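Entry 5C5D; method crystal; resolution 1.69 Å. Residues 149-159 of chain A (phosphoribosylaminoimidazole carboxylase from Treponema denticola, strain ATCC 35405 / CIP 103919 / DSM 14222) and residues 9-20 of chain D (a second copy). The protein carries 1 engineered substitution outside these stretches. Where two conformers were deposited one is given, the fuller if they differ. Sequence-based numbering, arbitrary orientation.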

# COMPACT_ATOMS: atom_id res chain seq x y z
N LYS A 149 35.76 -8.13 -1.11
CA LYS A 149 35.63 -6.82 -0.48
C LYS A 149 34.85 -6.88 0.83
O LYS A 149 35.23 -6.24 1.82
N ILE A 150 33.76 -7.65 0.85
CA ILE A 150 32.96 -7.83 2.07
C ILE A 150 33.81 -8.49 3.14
O ILE A 150 33.88 -8.03 4.27
N ILE A 151 34.50 -9.55 2.77
CA ILE A 151 35.37 -10.24 3.72
C ILE A 151 36.50 -9.32 4.23
O ILE A 151 36.79 -9.33 5.43
N GLU A 152 37.11 -8.49 3.37
CA GLU A 152 38.17 -7.63 3.88
C GLU A 152 37.58 -6.50 4.74
O GLU A 152 38.24 -6.06 5.67
N ASP A 153 36.33 -6.09 4.48
CA ASP A 153 35.61 -5.15 5.36
C ASP A 153 35.47 -5.75 6.75
O ASP A 153 35.76 -5.10 7.75
N ASP A 154 35.06 -7.02 6.82
CA ASP A 154 35.00 -7.70 8.12
C ASP A 154 36.37 -7.75 8.78
O ASP A 154 36.50 -7.50 9.98
N SER A 155 37.41 -8.06 8.02
CA SER A 155 38.72 -8.22 8.64
C SER A 155 39.19 -6.86 9.18
O SER A 155 39.84 -6.80 10.22
N LYS A 156 38.80 -5.78 8.51
CA LYS A 156 39.23 -4.42 8.87
C LYS A 156 38.40 -3.80 9.98
O LYS A 156 38.93 -3.10 10.84
N LEU A 157 37.09 -4.04 9.94
CA LEU A 157 36.16 -3.42 10.88
C LEU A 157 35.69 -4.45 11.89
O LEU A 157 34.67 -4.28 12.53
N LYS A 158 36.47 -5.52 12.01
CA LYS A 158 36.24 -6.59 12.98
C LYS A 158 36.32 -6.06 14.40
O LYS A 158 37.35 -5.52 14.81
N ARG A 159 35.23 -6.20 15.15
CA ARG A 159 35.20 -5.77 16.54
C ARG A 159 34.57 -6.83 17.44
O ARG A 159 33.81 -7.67 16.97
OXT ARG A 159 34.82 -6.88 18.64
N MET D 9 26.19 -7.84 10.30
CA MET D 9 25.55 -7.03 9.28
C MET D 9 25.99 -7.48 7.88
O MET D 9 27.11 -7.95 7.70
N GLY D 10 25.11 -7.30 6.90
CA GLY D 10 25.37 -7.78 5.56
C GLY D 10 26.35 -6.93 4.81
O GLY D 10 26.99 -7.41 3.88
N SER D 11 26.47 -5.67 5.21
CA SER D 11 27.34 -4.72 4.53
C SER D 11 27.92 -3.69 5.48
O SER D 11 27.25 -3.25 6.41
N SER D 12 29.15 -3.27 5.22
CA SER D 12 29.75 -2.21 6.01
C SER D 12 28.93 -0.93 5.93
O SER D 12 29.08 -0.05 6.77
N SER D 13 28.05 -0.83 4.93
CA SER D 13 27.23 0.37 4.81
C SER D 13 26.26 0.48 5.97
O SER D 13 25.72 1.57 6.21
N ASP D 14 26.04 -0.63 6.69
CA ASP D 14 25.13 -0.67 7.84
C ASP D 14 25.80 -0.34 9.18
O ASP D 14 25.16 -0.48 10.22
N MET D 15 27.04 0.11 9.17
CA MET D 15 27.82 0.18 10.41
C MET D 15 27.18 1.15 11.41
O MET D 15 27.15 0.88 12.61
N GLY D 16 26.64 2.26 10.92
CA GLY D 16 26.03 3.24 11.81
C GLY D 16 24.87 2.66 12.61
O GLY D 16 24.71 2.95 13.80
N HIS D 17 24.06 1.85 11.95
CA HIS D 17 22.94 1.16 12.56
C HIS D 17 23.42 0.16 13.60
O HIS D 17 22.94 0.13 14.73
N ALA D 18 24.43 -0.61 13.23
CA ALA D 18 25.03 -1.55 14.17
C ALA D 18 25.59 -0.83 15.40
O ALA D 18 25.48 -1.32 16.52
N GLU D 19 26.20 0.34 15.20
CA GLU D 19 26.79 1.08 16.31
C GLU D 19 25.73 1.55 17.30
O GLU D 19 25.98 1.61 18.51
N LYS D 20 24.55 1.89 16.80
CA LYS D 20 23.47 2.29 17.68
C LYS D 20 23.08 1.16 18.59
O LYS D 20 22.78 1.37 19.76

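A single carboxylate oxygen, OD2 of Asp A153, gathers most of the polar chemistry of this contact. Asp A153 points toward chain D from the chain A helix, with chi1 in the m well. Its OD2 lies 3.2 Å from OG of Ser D12, whose side chain (p) points back toward the helix; the two are placed to hydrogen bond, although the hydroxyl proton has another acceptor within reach. Water 1 provides a bridge, donating to Asp A153 OD2 at 2.7 Å and accepting from the backbone N of Ser D12 at 3.0 Å, so that the Ser D12 backbone N is linked to that oxygen through the water. Within the helix, Lys A149, one turn earlier, extends through t, t, t and m to bring NZ within 3.1 Å of the same OD2, a salt bridge with a weak hydrogen bond.

Beside this cluster the packing turns apolar. Leu A157 (m, t) points toward chain D and sets CD1 4.0 Å from both CB of Ser D12 and CE of Met D15; Met D15 points toward chain A, and its side chain (t, p, p) places the CE methyl against the leucine. Farther along, NH1 of the poorly ordered Arg A159 approaches OE2 of Glu D19 at 4.0 Å, near the guanidinium plane but beyond salt-bridge range.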

# COMPACT_ATOMS: atom_id res chain seq x y z
CB LYS A 149 34.95 -5.82 -1.42
CG LYS A 149 34.95 -4.40 -0.88
CD LYS A 149 34.00 -3.51 -1.66
CE LYS A 149 33.95 -2.10 -1.07
NZ LYS A 149 33.58 -2.08 0.38
CB ILE A 150 31.70 -8.68 1.78
CG1 ILE A 150 30.79 -7.90 0.84
CG2 ILE A 150 30.94 -9.04 3.08
CD1 ILE A 150 29.76 -8.71 0.13
CB ILE A 151 35.94 -11.53 3.08
CG1 ILE A 151 34.78 -12.50 2.81
CG2 ILE A 151 36.96 -12.20 3.99
CD1 ILE A 151 35.13 -13.69 1.93
CB GLU A 152 39.08 -7.08 2.77
CG GLU A 152 38.48 -6.07 1.84
CD GLU A 152 39.39 -5.81 0.64
OE1 GLU A 152 38.98 -5.05 -0.26
OE2 GLU A 152 40.50 -6.38 0.59
CB ASP A 153 34.22 -4.77 4.83
CG ASP A 153 34.27 -3.78 3.68
OD1 ASP A 153 35.31 -3.14 3.43
OD2 ASP A 153 33.22 -3.64 3.02
CB ASP A 154 34.43 -9.11 7.95
CG ASP A 154 34.34 -9.87 9.26
OD1 ASP A 154 33.56 -9.46 10.15
OD2 ASP A 154 35.10 -10.87 9.41
CB SER A 155 39.72 -8.83 7.66
OG SER A 155 39.96 -7.95 6.58
CB LYS A 156 39.15 -3.50 7.65
CG LYS A 156 40.16 -3.78 6.56
CD LYS A 156 39.94 -2.80 5.40
CE LYS A 156 40.92 -3.01 4.25
NZ LYS A 156 40.57 -2.09 3.13
CB LEU A 157 34.97 -2.79 10.15
CG LEU A 157 35.29 -1.87 8.97
CD1 LEU A 157 34.01 -1.28 8.39
CD2 LEU A 157 36.26 -0.77 9.37
CB LYS A 158 37.25 -7.72 12.77
CG LYS A 158 37.01 -8.97 13.60
CD LYS A 158 37.11 -10.23 12.76
CE LYS A 158 38.50 -10.39 12.15
NZ LYS A 158 38.59 -11.65 11.36
CB ARG A 159 34.45 -4.45 16.66
CG ARG A 159 35.18 -3.27 16.05
CD ARG A 159 34.30 -2.03 16.03
NE ARG A 159 33.65 -1.81 17.31
CZ ARG A 159 32.88 -0.76 17.58
NH1 ARG A 159 32.67 0.16 16.65
NH2 ARG A 159 32.32 -0.63 18.78
CB MET D 9 25.89 -5.55 9.50
CG MET D 9 27.28 -5.23 9.10
SD MET D 9 27.77 -3.56 9.64
CE MET D 9 28.25 -3.92 11.32
CB SER D 11 26.57 -4.00 3.42
OG SER D 11 27.28 -2.88 2.94
CB SER D 12 31.19 -1.94 5.57
OG SER D 12 31.26 -1.45 4.24
CB SER D 13 26.47 0.37 3.47
OG SER D 13 25.51 -0.67 3.40
CB ASP D 14 24.48 -2.07 8.01
CG ASP D 14 23.83 -2.62 6.73
OD1 ASP D 14 23.00 -1.89 6.16
OD2 ASP D 14 24.08 -3.82 6.36
CB MET D 15 29.27 0.56 10.10
CG MET D 15 30.19 0.68 11.29
SD MET D 15 30.36 -0.87 12.24
CE MET D 15 31.14 -1.92 11.03
CB HIS D 17 22.14 0.48 11.44
CG HIS D 17 20.85 -0.12 11.88
ND1 HIS D 17 19.72 0.64 12.11
CD2 HIS D 17 20.48 -1.41 12.07
CE1 HIS D 17 18.72 -0.16 12.44
NE2 HIS D 17 19.16 -1.42 12.41
CB ALA D 18 26.12 -2.34 13.49
CB GLU D 19 27.60 2.28 15.79
CG GLU D 19 28.91 1.86 15.14
CD GLU D 19 29.64 3.02 14.45
OE1 GLU D 19 28.99 3.97 13.96
OE2 GLU D 19 30.88 2.96 14.42
CB LYS D 20 22.24 2.75 16.91
CG LYS D 20 22.42 4.14 16.33
CD LYS D 20 21.21 4.55 15.57
CE LYS D 20 21.30 6.00 15.20
NZ LYS D 20 19.93 6.49 14.99
O HOH W 1 30.75 -4.63 3.11